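Local coordinates for FHA domain-containing protein DDL (Arabidopsis thaliana, PDB 3VPY) that probably recognises phosphothreonine in the cleft of its forkhead-associated (FHA) domain, and so binds the microRNA-processing enzyme Dicer-like 1, at residues N94-Y97 against P102-P105; C39-F42 against R47-D50; E15-Y20 against L111-T116; V64-E69 against Q106-L111; M70-P75 against G80-P85. All coordinates share one frame; numbering follows the deposited sequence.

Contact 1 of 5, residues N94-Y97 against P102-P105; sequences NKTY and PIEP
CG1 of Ile103 is set between its own backbone N and carbonyl carbon (chi1 61°), a turn that carries the branch back toward Thr96, while Thr96 holds CG2 opposite its backbone N. The two side chains therefore run alongside each other, and CD1 of Ile103 lies 4.0 Å from CB of Thr96, with CG2 of Thr96 at a similar range. Between the backbones the Ile103 N-H bonds to Thr96 O at 3.0 Å. The same oxygen also receives a CA-H contact from Pro102, CA to O 3.3 Å. A water bridges the backbones, accepting from Thr96 N at 3.0 Å and donating to Ile103 O at 2.7 Å. On the other flank the Pro102 ring touches two side chains: CD of Pro102 meets Tyr97 CD1 at 3.8 Å as the two rings pass obliquely, and CB of Pro102 meets CD of the extended Lys95 chain, also at 3.8 Å. The polar tip of Thr96 is engaged elsewhere, its OG1 hydrogen-bonded to Asp89 and more weakly to His62. Tyr97 and Pro102 form an antiparallel non-hydrogen-bonded pair in the short beta hairpin of strands 96-98 and 101-102, at the edge of the six-stranded sheet of the FHA beta sandwich.

Contact 2 of 5, residues C39-F42 against R47-D50; sequences CYLF and RIAD
The Tyr40 ring and the Asp50 carboxylate stand steeply to one another, their planes 74° apart, and Asp50 CB approaches the ring slantwise, reaching CD1 of Tyr40 at 4.0 Å. The carboxylate itself turns to the strand backbone: OD2 of Asp50 receives the Leu41 N-H at 2.8 Å in a bond that is straight within a degree, using the anti lone pair that points away from OD1. OD1 is occupied in turn by the amide of Gln37, which also donates to Cys39 O, so both oxygens have a partner and the carboxylate is kept from rotating. Asp50 CG lies opposite its carbonyl carbon (chi1 -63°), which swings the group back over Leu41. A second, weak bond runs from Asp50 N to Leu41 O at 2.9 Å. Beyond it, Leu41 sends CD2 to the Ile48 backbone, 3.7 Å from Ile48 O, and Ala49 CB rests 3.9 Å from Leu41 O. The Tyr40 hydroxyl bonds to the backbone N of Arg36. The Asp50 carboxylate thus stands in for a strand partner just before strand 51-52 joins strand 39-43 in parallel, at the margin of the mixed sheet of the FHA sandwich.

Contact 3 of 5, residues E15-Y20 against L111-T116; sequences ERWRLY and LFEKDT
Trp17 meets Glu113 with the rim of its six-membered ring, where CZ3 comes within 3.8 Å of Glu113 N, which lies near the indole plane. CG of Glu113 presses on the same corner, 3.9 Å from CZ3 of Trp17, and with it the small, close part of the contact is complete. The indole gets there because CG is opposite the carbonyl carbon (chi1 -67°), turning the ring into the interior, where it touches Tyr67, Pro85 and Leu128 and His130 packs against it edge-to-face. The loop it meets is a type II beta turn from Phe112 to Asp115, closed by Asp115 N bonding to Phe112 O at 3.0 Å. Asp115 also reaches back with OD2 to the Phe112 N-H at 2.8 Å, met from above the carboxylate plane. In the FHA sandwich this turn leads from strand 109-110 of the mixed sheet to strand 116-119 of the antiparallel one, and Trp17 lies just before strand 18-23. Putting an alanine in place of Trp17 would probably open a gap beside Glu113 and remove the ring that Tyr67 and His130 pack against. The other side of the contact is far looser: beyond CG the chain of the partly exposed Glu113 leaves the indole, and OE2 of Glu113 stays 5.9 Å from OE2 of Glu15, a pair of like charges that do not touch.

Contact 4 of 5, residues V64-E69 against Q106-L111; sequences VIQYRE and QRYYEL
Ile65 opens the contact: its side chain crosses that of Leu111 at about a right angle, CD1 of Ile65 meeting CD1 of Leu111 at 3.7 Å inside the hydrophobic core. Gln66 comes next on the other side of the strand. With CG opposite its backbone N (chi1 175°), its chain crosses the Tyr108 ring obliquely, CB 3.7 Å from CE1 of Tyr108. Its amide is fixed at both ends: NE2 bonds to Tyr67 O at 3.0 Å and also to Glu6, while OE1 takes a hydrogen from a water at 2.7 Å. That water accepts in turn from the Tyr108 hydroxyl, joining the two side chains through solvent. Arg68 then lies over one face of the tyrosine, its CD 4.0 Å from the ring centroid in a CH-pi contact, its guanidinium only 19° from parallel to the ring. NH1 of Arg68 reaches Tyr108 CB at 3.7 Å, while NE is salt-bridged to Glu9 and Tyr86 adds a cation-pi contact. A leucine in place of Tyr108 would probably leave the Arg68 chain without its flat support and the water without the hydroxyl that donates to it. The touching parts of the two segments run 99° apart, and strand 79-89 lies between strands 63-73 and 109-110 in the mixed sheet.

Contact 5 of 5, residues M70-P75 against G80-P85; sequences MEKEKP and GKQVKP
Gln82 sets its side chain against Lys72 and Glu71 of the opposing strand. CG stands between the backbone N and carbonyl carbon (chi1 54°), and from there the chain runs straight out. CB is 4.2 Å from Lys72 CB. CG lies 3.9 Å from Lys72 CB and the amide carbon CD 3.8 Å from it, so the chain crosses the root of the lysine at about a right angle. The tip, NE2, ends 3.3 Å from Glu71 O and donates a hydrogen there, with the acceptor near its amide plane. Beside this side chain the backbones pair as an antiparallel hairpin. Met70, present as selenomethionine, and Gln82 make a hydrogen-bonded pair: Met70 N gives to Gln82 O at 2.8 Å and Gln82 N gives back to Met70 O at 2.9 Å. Lys72 and Gly80 form the next such pair, Gly80 N reaching Lys72 O at 2.7 Å; the return bond, Lys72 N to Gly80 O, is 3.0 Å long. Glu71 and Lys81 form the intervening non-hydrogen-bonded pair. Lys81 forms a salt bridge with Glu69 within the hairpin, whereas Lys84 forms one with Glu110 on the neighbouring strand 109-110. The pairing of 70-75 with 80-85 thus rests mainly on backbone hydrogen bonds and one side-chain amide to backbone bond, with exposed polar and charged side chains lying across them and little apolar burial.

Contacts 2, 4 and 5 lie on one mixed sheet, with contact 4 between the other two; Tyr40 N bonds to Ile65 O at 2.9 Å, joining contacts 2 and 4, and Tyr67 CE1 packs on Pro85 CB at 3.4 Å, joining contacts 4 and 5. Contact 3 ties that sheet to the antiparallel one, sharing Leu111 with contact 4 and meeting contact 5 through Leu111 N to Pro85 O, 2.9 Å. Glu104 N likewise pairs with Tyr109 OH at 3.0 Å, linking contacts 1 and 4. In FHA domains the phosphothreonine cleft lies at the loop ends of the sandwich, and contacts 1 and 2, whose centres are about 17 Å apart, probably border it. Contact 5 is about 26 Å from both, centre to centre.

Contact 1 of 5, residues N94-Y97 against P102-P105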
# COMPACT_ATOMS: atom_id res chain seq x y z
N ASN A 94 6.83 -12.13 -12.39
CA ASN A 94 8.04 -11.36 -12.11
C ASN A 94 8.09 -10.74 -10.72
O ASN A 94 9.02 -10.01 -10.40
CB ASN A 94 8.26 -10.34 -13.24
CG ASN A 94 8.53 -11.06 -14.55
OD1 ASN A 94 7.98 -10.74 -15.62
ND2 ASN A 94 9.35 -12.08 -14.45
N LYS A 95 7.08 -11.04 -9.89
CA LYS A 95 7.13 -10.79 -8.45
C LYS A 95 6.82 -9.35 -8.03
O LYS A 95 6.78 -8.43 -8.86
CB LYS A 95 8.47 -11.23 -7.83
CG LYS A 95 8.91 -12.67 -8.21
CD LYS A 95 10.06 -13.14 -7.35
CE LYS A 95 10.64 -14.47 -7.84
NZ LYS A 95 12.04 -14.62 -7.36
N THR A 96 6.59 -9.18 -6.73
CA THR A 96 6.43 -7.86 -6.14
C THR A 96 7.47 -7.74 -5.05
O THR A 96 7.64 -8.68 -4.27
CB THR A 96 5.02 -7.70 -5.52
OG1 THR A 96 4.05 -7.73 -6.57
CG2 THR A 96 4.88 -6.37 -4.74
N TYR A 97 8.16 -6.60 -5.01
CA TYR A 97 9.28 -6.37 -4.07
C TYR A 97 8.95 -5.27 -3.08
O TYR A 97 8.46 -4.21 -3.47
CB TYR A 97 10.54 -5.95 -4.84
CG TYR A 97 11.03 -7.00 -5.80
CD1 TYR A 97 12.06 -7.86 -5.44
CD2 TYR A 97 10.48 -7.11 -7.08
CE1 TYR A 97 12.52 -8.83 -6.31
CE2 TYR A 97 10.95 -8.09 -7.97
CZ TYR A 97 11.97 -8.94 -7.58
OH TYR A 97 12.46 -9.89 -8.46
N PRO A 102 11.56 -9.81 -2.55
CA PRO A 102 10.28 -10.29 -3.08
C PRO A 102 9.39 -10.85 -1.97
O PRO A 102 9.90 -11.29 -0.94
CB PRO A 102 10.68 -11.42 -4.07
CG PRO A 102 12.03 -11.86 -3.65
CD PRO A 102 12.69 -10.67 -2.97
N ILE A 103 8.08 -10.83 -2.20
CA ILE A 103 7.11 -11.42 -1.28
C ILE A 103 6.52 -12.72 -1.81
O ILE A 103 6.45 -12.95 -3.03
CB ILE A 103 5.98 -10.44 -0.95
CG1 ILE A 103 5.20 -10.02 -2.21
CG2 ILE A 103 6.53 -9.20 -0.24
CD1 ILE A 103 4.02 -9.06 -1.87
N GLU A 104 6.13 -13.59 -0.88
CA GLU A 104 5.37 -14.79 -1.20
C GLU A 104 4.01 -14.41 -1.77
O GLU A 104 3.32 -13.56 -1.20
CB GLU A 104 5.19 -15.64 0.06
CG GLU A 104 6.36 -16.53 0.31
CD GLU A 104 6.43 -17.64 -0.73
OE1 GLU A 104 5.42 -18.37 -0.92
OE2 GLU A 104 7.48 -17.79 -1.37
N PRO A 105 3.64 -14.97 -2.94
CA PRO A 105 2.32 -14.64 -3.48
C PRO A 105 1.16 -15.08 -2.57
O PRO A 105 1.28 -16.06 -1.80
CB PRO A 105 2.29 -15.40 -4.82
CG PRO A 105 3.33 -16.47 -4.68
CD PRO A 105 4.39 -15.89 -3.81
O HOH W 1 6.00 -11.72 -5.35

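Contact 2 of 5, residues C39-F42 against R47-D50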
# COMPACT_ATOMS: atom_id res chain seq x y z
N CYS A 39 -9.30 -0.86 -1.28
CA CYS A 39 -8.37 -1.69 -2.04
C CYS A 39 -7.94 -1.02 -3.34
O CYS A 39 -8.74 -0.39 -4.04
CB CYS A 39 -9.00 -3.06 -2.29
SG CYS A 39 -7.94 -4.23 -3.11
N TYR A 40 -6.64 -1.11 -3.62
CA TYR A 40 -6.08 -0.62 -4.87
C TYR A 40 -5.41 -1.75 -5.67
O TYR A 40 -4.46 -2.37 -5.20
CB TYR A 40 -5.06 0.49 -4.62
CG TYR A 40 -5.68 1.80 -4.16
CD1 TYR A 40 -6.02 2.79 -5.07
CD2 TYR A 40 -5.94 2.03 -2.81
CE1 TYR A 40 -6.62 4.00 -4.64
CE2 TYR A 40 -6.53 3.21 -2.38
CZ TYR A 40 -6.86 4.20 -3.31
OH TYR A 40 -7.43 5.40 -2.91
N LEU A 41 -5.93 -1.99 -6.87
CA LEU A 41 -5.36 -2.99 -7.77
C LEU A 41 -4.29 -2.38 -8.66
O LEU A 41 -4.54 -1.38 -9.33
CB LEU A 41 -6.46 -3.60 -8.64
CG LEU A 41 -6.01 -4.57 -9.72
CD1 LEU A 41 -5.30 -5.80 -9.12
CD2 LEU A 41 -7.19 -5.00 -10.57
N PHE A 42 -3.11 -3.00 -8.66
CA PHE A 42 -2.01 -2.62 -9.55
C PHE A 42 -1.89 -3.66 -10.65
O PHE A 42 -1.85 -4.87 -10.38
CB PHE A 42 -0.69 -2.61 -8.78
CG PHE A 42 -0.65 -1.56 -7.70
CD1 PHE A 42 0.05 -0.37 -7.91
CD2 PHE A 42 -1.32 -1.76 -6.49
CE1 PHE A 42 0.09 0.62 -6.90
CE2 PHE A 42 -1.31 -0.77 -5.47
CZ PHE A 42 -0.60 0.42 -5.68
N ARG A 47 -8.06 -1.59 -18.13
CA ARG A 47 -9.51 -1.71 -18.00
C ARG A 47 -9.94 -1.94 -16.54
O ARG A 47 -11.04 -1.54 -16.14
CB ARG A 47 -10.04 -2.83 -18.91
CG ARG A 47 -11.58 -2.98 -18.99
CD ARG A 47 -12.01 -3.67 -20.30
NE ARG A 47 -13.34 -4.27 -20.21
CZ ARG A 47 -13.87 -5.13 -21.09
NH1 ARG A 47 -13.20 -5.51 -22.17
NH2 ARG A 47 -15.09 -5.61 -20.88
N ILE A 48 -9.08 -2.57 -15.74
CA ILE A 48 -9.47 -2.89 -14.36
C ILE A 48 -8.51 -2.38 -13.28
O ILE A 48 -8.91 -2.17 -12.15
CB ILE A 48 -9.77 -4.38 -14.15
CG1 ILE A 48 -8.66 -5.23 -14.77
CG2 ILE A 48 -11.18 -4.72 -14.70
CD1 ILE A 48 -8.69 -6.67 -14.38
N ALA A 49 -7.24 -2.15 -13.62
CA ALA A 49 -6.31 -1.62 -12.62
C ALA A 49 -6.72 -0.23 -12.09
O ALA A 49 -7.12 0.66 -12.87
CB ALA A 49 -4.90 -1.58 -13.17
N ASP A 50 -6.65 -0.05 -10.77
CA ASP A 50 -6.73 1.29 -10.17
C ASP A 50 -5.50 2.12 -10.44
O ASP A 50 -5.58 3.34 -10.68
CB ASP A 50 -6.93 1.19 -8.67
CG ASP A 50 -8.22 0.52 -8.31
OD1 ASP A 50 -9.28 1.08 -8.67
OD2 ASP A 50 -8.18 -0.57 -7.70

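Contact 3 of 5, residues E15-Y20 against L111-T116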
# COMPACT_ATOMS: atom_id res chain seq x y z
N GLU A 15 -6.15 7.54 7.81
CA GLU A 15 -4.82 8.08 7.54
C GLU A 15 -4.66 8.39 6.05
O GLU A 15 -5.07 7.60 5.20
CB GLU A 15 -3.75 7.08 7.96
CG GLU A 15 -3.56 7.00 9.45
CD GLU A 15 -2.33 7.75 9.91
OE1 GLU A 15 -2.12 8.92 9.50
OE2 GLU A 15 -1.56 7.15 10.67
N ARG A 16 -4.03 9.52 5.74
CA ARG A 16 -3.92 9.98 4.36
C ARG A 16 -2.73 9.37 3.62
O ARG A 16 -1.83 10.06 3.12
CB ARG A 16 -3.91 11.52 4.28
CG ARG A 16 -5.19 12.16 4.80
CD ARG A 16 -5.34 13.61 4.36
NE ARG A 16 -6.72 14.06 4.54
CZ ARG A 16 -7.20 14.67 5.63
NH1 ARG A 16 -6.41 14.97 6.66
NH2 ARG A 16 -8.47 15.00 5.67
N TRP A 17 -2.74 8.05 3.52
CA TRP A 17 -1.66 7.37 2.82
C TRP A 17 -1.61 7.80 1.35
O TRP A 17 -2.64 7.91 0.69
CB TRP A 17 -1.89 5.87 2.86
CG TRP A 17 -1.79 5.28 4.21
CD1 TRP A 17 -2.82 5.01 5.06
CD2 TRP A 17 -0.59 4.87 4.88
NE1 TRP A 17 -2.33 4.44 6.23
CE2 TRP A 17 -0.97 4.33 6.13
CE3 TRP A 17 0.77 4.89 4.53
CZ2 TRP A 17 -0.03 3.83 7.05
CZ3 TRP A 17 1.70 4.39 5.45
CH2 TRP A 17 1.29 3.86 6.69
N ARG A 18 -0.40 8.05 0.86
CA ARG A 18 -0.19 8.40 -0.54
C ARG A 18 1.00 7.62 -1.05
O ARG A 18 1.84 7.19 -0.28
CB ARG A 18 0.05 9.90 -0.70
CG ARG A 18 -1.14 10.78 -0.28
CD ARG A 18 -1.01 12.17 -0.84
NE ARG A 18 -0.02 12.98 -0.14
CZ ARG A 18 0.27 14.24 -0.46
NH1 ARG A 18 -0.34 14.82 -1.49
NH2 ARG A 18 1.18 14.92 0.22
N LEU A 19 1.06 7.45 -2.37
CA LEU A 19 2.10 6.66 -2.98
C LEU A 19 2.86 7.55 -3.95
O LEU A 19 2.32 7.99 -4.98
CB LEU A 19 1.44 5.48 -3.72
CG LEU A 19 2.27 4.24 -4.06
CD1 LEU A 19 2.87 3.58 -2.80
CD2 LEU A 19 1.45 3.25 -4.88
N TYR A 20 4.11 7.86 -3.59
CA TYR A 20 5.00 8.65 -4.44
C TYR A 20 5.56 7.74 -5.52
O TYR A 20 5.91 6.59 -5.25
CB TYR A 20 6.10 9.27 -3.58
CG TYR A 20 5.57 10.40 -2.73
CD1 TYR A 20 5.74 11.72 -3.14
CD2 TYR A 20 4.83 10.16 -1.57
CE1 TYR A 20 5.23 12.76 -2.40
CE2 TYR A 20 4.31 11.19 -0.83
CZ TYR A 20 4.53 12.50 -1.24
OH TYR A 20 4.02 13.56 -0.54
N LEU A 111 2.38 -2.97 5.28
CA LEU A 111 3.21 -1.89 4.73
C LEU A 111 3.39 -0.75 5.73
O LEU A 111 2.50 -0.48 6.55
CB LEU A 111 2.59 -1.35 3.44
CG LEU A 111 2.56 -2.27 2.22
CD1 LEU A 111 1.89 -1.57 1.04
CD2 LEU A 111 3.95 -2.74 1.84
N PHE A 112 4.55 -0.09 5.66
CA PHE A 112 4.89 0.99 6.58
C PHE A 112 5.34 2.23 5.84
O PHE A 112 5.82 2.14 4.70
CB PHE A 112 6.00 0.54 7.54
CG PHE A 112 5.60 -0.59 8.48
CD1 PHE A 112 5.23 -0.31 9.80
CD2 PHE A 112 5.58 -1.91 8.04
CE1 PHE A 112 4.86 -1.35 10.67
CE2 PHE A 112 5.20 -2.96 8.92
CZ PHE A 112 4.84 -2.66 10.21
N GLU A 113 5.20 3.40 6.48
CA GLU A 113 5.76 4.64 5.93
C GLU A 113 7.21 4.41 5.53
O GLU A 113 7.99 3.79 6.28
CB GLU A 113 5.77 5.75 6.98
CG GLU A 113 4.46 6.27 7.45
CD GLU A 113 4.70 7.40 8.46
OE1 GLU A 113 5.76 7.41 9.10
OE2 GLU A 113 3.86 8.27 8.59
N LYS A 114 7.56 4.92 4.34
CA LYS A 114 8.90 4.88 3.77
C LYS A 114 9.24 3.59 3.05
O LYS A 114 10.31 3.48 2.44
CB LYS A 114 10.00 5.25 4.78
CG LYS A 114 9.83 6.62 5.38
CD LYS A 114 10.90 6.90 6.43
CE LYS A 114 10.61 8.21 7.13
NZ LYS A 114 11.76 8.64 7.97
N ASP A 115 8.31 2.62 3.05
CA ASP A 115 8.54 1.42 2.26
C ASP A 115 8.66 1.75 0.78
O ASP A 115 7.92 2.60 0.28
CB ASP A 115 7.38 0.43 2.41
CG ASP A 115 7.46 -0.41 3.66
OD1 ASP A 115 8.51 -0.40 4.33
OD2 ASP A 115 6.46 -1.10 3.95
N THR A 116 9.57 1.06 0.10
CA THR A 116 9.64 1.16 -1.36
C THR A 116 9.07 -0.09 -1.98
O THR A 116 9.38 -1.20 -1.57
CB THR A 116 11.08 1.35 -1.84
OG1 THR A 116 11.63 2.51 -1.20
CG2 THR A 116 11.11 1.54 -3.34

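Contact 4 of 5, residues V64-E69 against Q106-L111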
# COMPACT_ATOMS: atom_id res chain seq x y z
N VAL A 64 -2.30 -6.24 -5.11
CA VAL A 64 -3.26 -5.32 -4.50
C VAL A 64 -2.67 -4.71 -3.21
O VAL A 64 -1.88 -5.36 -2.52
CB VAL A 64 -4.64 -6.02 -4.24
CG1 VAL A 64 -4.54 -7.16 -3.20
CG2 VAL A 64 -5.68 -5.02 -3.82
N ILE A 65 -2.99 -3.46 -2.94
CA ILE A 65 -2.82 -2.93 -1.58
C ILE A 65 -4.21 -2.90 -0.96
O ILE A 65 -5.12 -2.23 -1.48
CB ILE A 65 -2.13 -1.55 -1.54
CG1 ILE A 65 -0.66 -1.73 -1.93
CG2 ILE A 65 -2.24 -0.94 -0.13
CD1 ILE A 65 0.18 -0.45 -2.08
N GLN A 66 -4.36 -3.69 0.11
CA GLN A 66 -5.63 -3.93 0.76
C GLN A 66 -5.58 -3.32 2.14
O GLN A 66 -4.67 -3.66 2.92
CB GLN A 66 -5.85 -5.44 0.90
CG GLN A 66 -7.11 -5.78 1.68
CD GLN A 66 -8.37 -5.46 0.89
OE1 GLN A 66 -8.57 -6.00 -0.20
NE2 GLN A 66 -9.21 -4.58 1.43
N TYR A 67 -6.51 -2.41 2.43
CA TYR A 67 -6.68 -1.88 3.79
C TYR A 67 -7.51 -2.85 4.61
O TYR A 67 -8.50 -3.36 4.13
CB TYR A 67 -7.28 -0.45 3.76
CG TYR A 67 -6.26 0.53 3.26
CD1 TYR A 67 -5.27 1.01 4.10
CD2 TYR A 67 -6.24 0.92 1.92
CE1 TYR A 67 -4.27 1.85 3.64
CE2 TYR A 67 -5.24 1.78 1.45
CZ TYR A 67 -4.28 2.25 2.32
OH TYR A 67 -3.28 3.08 1.85
N ARG A 68 -7.04 -3.12 5.83
CA ARG A 68 -7.64 -4.07 6.77
C ARG A 68 -7.75 -3.47 8.17
O ARG A 68 -6.78 -2.89 8.69
CB ARG A 68 -6.80 -5.36 6.83
CG ARG A 68 -6.74 -6.13 5.50
CD ARG A 68 -5.65 -7.19 5.56
NE ARG A 68 -5.99 -8.24 6.53
CZ ARG A 68 -5.11 -8.98 7.21
NH1 ARG A 68 -3.81 -8.80 7.05
NH2 ARG A 68 -5.54 -9.88 8.08
N GLU A 69 -8.93 -3.62 8.77
CA GLU A 69 -9.15 -3.19 10.15
C GLU A 69 -8.64 -4.27 11.08
O GLU A 69 -9.11 -5.42 11.04
CB GLU A 69 -10.64 -2.91 10.39
CG GLU A 69 -10.94 -2.18 11.69
CD GLU A 69 -12.43 -1.92 11.85
OE1 GLU A 69 -13.20 -2.89 12.03
OE2 GLU A 69 -12.83 -0.74 11.79
N GLN A 106 0.05 -14.35 -2.67
CA GLN A 106 -1.22 -14.71 -2.01
C GLN A 106 -1.15 -14.67 -0.49
O GLN A 106 -1.87 -15.40 0.21
CB GLN A 106 -1.77 -16.07 -2.50
CG GLN A 106 -1.84 -16.18 -4.03
CD GLN A 106 -2.98 -15.39 -4.67
OE1 GLN A 106 -3.89 -14.90 -3.99
NE2 GLN A 106 -2.92 -15.26 -5.99
N ARG A 107 -0.30 -13.77 0.02
CA ARG A 107 -0.14 -13.58 1.45
C ARG A 107 -0.09 -12.07 1.73
O ARG A 107 0.56 -11.33 1.01
CB ARG A 107 1.15 -14.28 1.90
CG ARG A 107 1.51 -14.04 3.37
CD ARG A 107 2.81 -14.76 3.72
NE ARG A 107 2.74 -16.21 3.52
CZ ARG A 107 3.80 -17.03 3.56
NH1 ARG A 107 5.01 -16.54 3.80
NH2 ARG A 107 3.64 -18.34 3.36
N TYR A 108 -0.80 -11.61 2.76
CA TYR A 108 -0.77 -10.18 3.08
C TYR A 108 0.51 -9.83 3.83
O TYR A 108 0.86 -10.51 4.83
CB TYR A 108 -1.94 -9.79 3.99
CG TYR A 108 -3.29 -9.75 3.31
CD1 TYR A 108 -3.52 -8.92 2.21
CD2 TYR A 108 -4.34 -10.54 3.79
CE1 TYR A 108 -4.75 -8.88 1.57
CE2 TYR A 108 -5.59 -10.51 3.14
CZ TYR A 108 -5.78 -9.70 2.04
OH TYR A 108 -7.00 -9.67 1.42
N TYR A 109 1.17 -8.76 3.39
CA TYR A 109 2.33 -8.19 4.07
C TYR A 109 2.05 -6.76 4.50
O TYR A 109 1.70 -5.92 3.67
CB TYR A 109 3.56 -8.17 3.13
CG TYR A 109 4.15 -9.52 2.86
CD1 TYR A 109 5.28 -9.95 3.54
CD2 TYR A 109 3.58 -10.38 1.91
CE1 TYR A 109 5.83 -11.19 3.29
CE2 TYR A 109 4.13 -11.63 1.66
CZ TYR A 109 5.26 -12.02 2.34
OH TYR A 109 5.82 -13.26 2.09
N GLU A 110 2.17 -6.49 5.81
CA GLU A 110 1.90 -5.13 6.30
C GLU A 110 2.89 -4.13 5.68
O GLU A 110 4.09 -4.42 5.58
CB GLU A 110 1.99 -5.07 7.83
CG GLU A 110 1.50 -3.74 8.40
CD GLU A 110 1.51 -3.71 9.93
OE1 GLU A 110 1.86 -4.74 10.56
OE2 GLU A 110 1.21 -2.65 10.51
N LEU A 111 2.38 -2.97 5.28
CA LEU A 111 3.21 -1.89 4.73
C LEU A 111 3.39 -0.75 5.73
O LEU A 111 2.50 -0.48 6.55
CB LEU A 111 2.59 -1.35 3.44
CG LEU A 111 2.56 -2.27 2.22
CD1 LEU A 111 1.89 -1.57 1.04
CD2 LEU A 111 3.95 -2.74 1.84
O HOH W 2 -7.47 -8.36 -0.92

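Contact 5 of 5, residues M70-P75 against G80-P85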
# COMPACT_ATOMS: atom_id res chain seq x y z
N MSE A 70 -7.67 -3.90 11.93
CA MSE A 70 -7.05 -4.84 12.88
C MSE A 70 -7.07 -4.26 14.28
O MSE A 70 -7.34 -3.08 14.45
CB MSE A 70 -5.58 -5.06 12.50
CG MSE A 70 -5.34 -5.34 11.03
SE MSE A 70 -6.07 -7.07 10.51
CE MSE A 70 -4.75 -8.23 11.37
N GLU A 71 -6.71 -5.06 15.27
CA GLU A 71 -6.57 -4.56 16.65
C GLU A 71 -5.45 -3.53 16.80
O GLU A 71 -4.48 -3.52 16.04
CB GLU A 71 -6.34 -5.71 17.61
CG GLU A 71 -7.60 -6.53 17.80
CD GLU A 71 -7.48 -7.60 18.87
OE1 GLU A 71 -6.38 -7.79 19.45
OE2 GLU A 71 -8.50 -8.25 19.13
N LYS A 72 -5.61 -2.66 17.78
CA LYS A 72 -4.58 -1.69 18.10
C LYS A 72 -4.52 -1.55 19.60
O LYS A 72 -5.52 -1.22 20.23
CB LYS A 72 -4.90 -0.32 17.50
CG LYS A 72 -4.08 0.84 18.11
CD LYS A 72 -4.91 2.11 18.19
CE LYS A 72 -4.09 3.32 17.78
NZ LYS A 72 -4.95 4.52 17.62
N GLU A 73 -3.35 -1.83 20.17
CA GLU A 73 -3.17 -1.63 21.58
C GLU A 73 -2.84 -0.17 21.81
O GLU A 73 -1.91 0.36 21.22
CB GLU A 73 -2.04 -2.51 22.09
CG GLU A 73 -1.94 -2.59 23.60
CD GLU A 73 -1.07 -3.75 24.04
OE1 GLU A 73 0.07 -3.87 23.52
OE2 GLU A 73 -1.53 -4.53 24.89
N LYS A 74 -3.62 0.48 22.66
CA LYS A 74 -3.33 1.85 23.05
C LYS A 74 -2.16 1.86 24.05
O LYS A 74 -1.92 0.85 24.70
CB LYS A 74 -4.56 2.50 23.67
CG LYS A 74 -5.80 2.46 22.80
CD LYS A 74 -6.97 3.09 23.56
CE LYS A 74 -8.30 2.52 23.11
NZ LYS A 74 -9.43 3.23 23.78
N PRO A 75 -1.44 2.99 24.15
CA PRO A 75 -0.41 3.21 25.19
C PRO A 75 -0.79 2.75 26.61
O PRO A 75 0.09 2.33 27.38
CB PRO A 75 -0.22 4.72 25.17
CG PRO A 75 -0.39 5.06 23.74
CD PRO A 75 -1.51 4.16 23.24
N GLY A 80 -8.11 -0.93 21.05
CA GLY A 80 -8.78 -0.17 20.01
C GLY A 80 -8.63 -0.91 18.70
O GLY A 80 -8.46 -2.13 18.67
N LYS A 81 -8.69 -0.16 17.61
CA LYS A 81 -8.53 -0.74 16.28
C LYS A 81 -7.87 0.28 15.40
O LYS A 81 -7.84 1.46 15.71
CB LYS A 81 -9.88 -1.13 15.68
CG LYS A 81 -10.81 0.06 15.42
CD LYS A 81 -12.22 -0.41 15.11
CE LYS A 81 -13.10 0.76 14.73
NZ LYS A 81 -14.24 0.35 13.87
N GLN A 82 -7.34 -0.19 14.28
CA GLN A 82 -6.81 0.71 13.29
C GLN A 82 -6.99 0.08 11.93
O GLN A 82 -7.16 -1.14 11.83
CB GLN A 82 -5.33 0.95 13.55
CG GLN A 82 -4.54 -0.33 13.64
CD GLN A 82 -3.13 -0.12 14.14
OE1 GLN A 82 -2.53 0.93 13.91
NE2 GLN A 82 -2.59 -1.13 14.82
N VAL A 83 -6.97 0.89 10.89
CA VAL A 83 -7.01 0.38 9.53
C VAL A 83 -5.65 0.62 8.89
O VAL A 83 -5.21 1.78 8.77
CB VAL A 83 -8.10 1.06 8.70
CG1 VAL A 83 -8.04 0.62 7.24
CG2 VAL A 83 -9.48 0.77 9.31
N LYS A 84 -5.03 -0.46 8.41
CA LYS A 84 -3.65 -0.41 7.94
C LYS A 84 -3.50 -1.03 6.57
O LYS A 84 -4.29 -1.90 6.20
CB LYS A 84 -2.73 -1.14 8.92
CG LYS A 84 -2.76 -0.53 10.31
CD LYS A 84 -1.68 -1.11 11.19
CE LYS A 84 -2.00 -2.55 11.54
NZ LYS A 84 -0.88 -3.20 12.29
N PRO A 85 -2.49 -0.58 5.80
CA PRO A 85 -2.25 -1.09 4.45
C PRO A 85 -1.49 -2.41 4.46
O PRO A 85 -0.52 -2.54 5.20
CB PRO A 85 -1.38 -0.01 3.80
CG PRO A 85 -0.61 0.59 4.95
CD PRO A 85 -1.53 0.49 6.17